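Local coordinates for protein glycoside hydrolase family 31 (Trueperella pyogenes, PDB 5I0F) that degrades cycloalternan, a cyclic glucose tetrasaccharide, through a covalent glycosyl-enzyme intermediate, as in the retaining mechanism of its glycoside hydrolase family, at residues 680-685 with 722-727. Residues are numbered along the deposited sequence; the frame is centred on the assembly and turned at random.
Sequences NPVTAP and IIPVYR
The ring of Pro724 covers the tip of the Asn680 carbonyl: Asn680 O points into one face of the ring, nearest CD at 3.3 Å. CG2 of Val682 meets the same CD at 3.7 Å, so proline's rigid apolar ring serves both. Val682 crosses the ring at about a right angle; with CG1 anti to the backbone N (chi1 178°), CG2 is the branch that touches. Ile723 is stretched out, CD1 anti (chi2 179°), and its CG1-CD1 arm is long enough to bring CD1 within 3.7 Å of Pro681 CA. Asn680 N bonds Pro724 O at 3.0 Å, somewhat bent at the hydrogen (149°); lacking an N-H, Pro724 cannot return a second bond. The single bond extends the antiparallel pairing, which includes Tyr726 with Leu678, one residue past strand 677-679 and one before strand 725-728. Asparagine suits this buried place because both ends of its amide are bonded to strand 689-694: ND2 to Thr692 OG1, OD1 weakly to Trp690 NE1. Both segments belong to the C-terminal beta domain and face the TIM-barrel domain: Pro681 rests on Ala581 and Ile723 on Ala580 of helix 572-583, and Pro681 also touches Ile544 of helix 537-551.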
# COMPACT_ATOMS: atom_id res chain seq x y z
N ASN A 680 0.21 9.45 23.41
CA ASN A 680 0.87 10.58 22.78
C ASN A 680 2.37 10.35 22.60
O ASN A 680 3.18 10.80 23.45
CB ASN A 680 0.60 11.89 23.54
CG ASN A 680 1.06 13.12 22.78
OD1 ASN A 680 1.43 13.03 21.60
ND2 ASN A 680 1.05 14.27 23.44
N PRO A 681 2.74 9.63 21.52
CA PRO A 681 4.16 9.32 21.24
C PRO A 681 5.07 10.54 21.24
O PRO A 681 4.67 11.63 20.80
CB PRO A 681 4.09 8.72 19.83
CG PRO A 681 2.73 8.10 19.75
CD PRO A 681 1.86 9.08 20.46
N VAL A 682 6.30 10.35 21.72
CA VAL A 682 7.29 11.42 21.78
C VAL A 682 8.09 11.35 20.48
O VAL A 682 8.84 10.40 20.26
CB VAL A 682 8.22 11.25 23.00
CG1 VAL A 682 9.29 12.34 23.05
CG2 VAL A 682 7.37 11.26 24.26
N THR A 683 7.92 12.35 19.62
CA THR A 683 8.37 12.30 18.23
C THR A 683 9.45 13.30 17.86
O THR A 683 9.70 13.53 16.67
CB THR A 683 7.18 12.50 17.29
OG1 THR A 683 6.55 13.75 17.55
CG2 THR A 683 6.16 11.37 17.48
N ALA A 684 10.10 13.89 18.86
CA ALA A 684 11.19 14.83 18.60
C ALA A 684 12.44 14.43 19.40
O ALA A 684 12.33 14.07 20.57
CB ALA A 684 10.76 16.25 18.97
N PRO A 685 13.64 14.51 18.76
CA PRO A 685 14.84 14.24 19.52
C PRO A 685 15.10 15.29 20.59
O PRO A 685 14.78 16.47 20.39
CB PRO A 685 15.96 14.27 18.46
CG PRO A 685 15.42 15.07 17.33
CD PRO A 685 13.93 14.87 17.35
N ILE A 722 9.29 6.27 29.71
CA ILE A 722 7.92 6.82 29.66
C ILE A 722 7.52 7.14 28.22
O ILE A 722 8.29 7.72 27.48
CB ILE A 722 7.83 8.16 30.45
CG1 ILE A 722 8.30 7.96 31.91
CG2 ILE A 722 6.45 8.80 30.38
CD1 ILE A 722 7.40 7.08 32.75
N ILE A 723 6.29 6.77 27.86
CA ILE A 723 5.56 7.38 26.75
C ILE A 723 4.26 7.89 27.38
O ILE A 723 3.62 7.15 28.10
CB ILE A 723 5.30 6.41 25.56
CG1 ILE A 723 4.36 7.08 24.53
CG2 ILE A 723 4.75 5.06 26.01
CD1 ILE A 723 4.06 6.24 23.31
N PRO A 724 3.87 9.16 27.11
CA PRO A 724 2.66 9.68 27.74
C PRO A 724 1.40 8.89 27.36
O PRO A 724 1.07 8.74 26.17
CB PRO A 724 2.59 11.13 27.25
CG PRO A 724 4.01 11.49 26.96
CD PRO A 724 4.61 10.23 26.42
N VAL A 725 0.76 8.35 28.38
CA VAL A 725 -0.41 7.51 28.24
C VAL A 725 -1.31 7.85 29.41
O VAL A 725 -0.85 7.82 30.56
CB VAL A 725 -0.06 6.00 28.29
CG1 VAL A 725 -1.33 5.15 28.36
CG2 VAL A 725 0.77 5.59 27.07
N TYR A 726 -2.57 8.15 29.11
CA TYR A 726 -3.56 8.53 30.13
C TYR A 726 -4.76 7.60 30.03
O TYR A 726 -5.22 7.31 28.94
CB TYR A 726 -3.97 9.99 29.93
CG TYR A 726 -2.80 10.94 30.07
CD1 TYR A 726 -2.00 11.23 28.98
CD2 TYR A 726 -2.48 11.52 31.31
CE1 TYR A 726 -0.92 12.10 29.09
CE2 TYR A 726 -1.40 12.39 31.44
CZ TYR A 726 -0.62 12.68 30.33
OH TYR A 726 0.47 13.53 30.41
N ARG A 727 -5.22 7.10 31.18
CA ARG A 727 -6.36 6.20 31.24
C ARG A 727 -7.58 6.93 31.78
O ARG A 727 -7.46 7.62 32.80
CB ARG A 727 -6.06 5.00 32.15
CG ARG A 727 -7.20 3.97 32.25
CD ARG A 727 -7.04 3.06 33.47
NE ARG A 727 -5.77 2.36 33.39
CZ ARG A 727 -4.86 2.23 34.36
NH1 ARG A 727 -5.02 2.70 35.60
NH2 ARG A 727 -3.73 1.57 34.06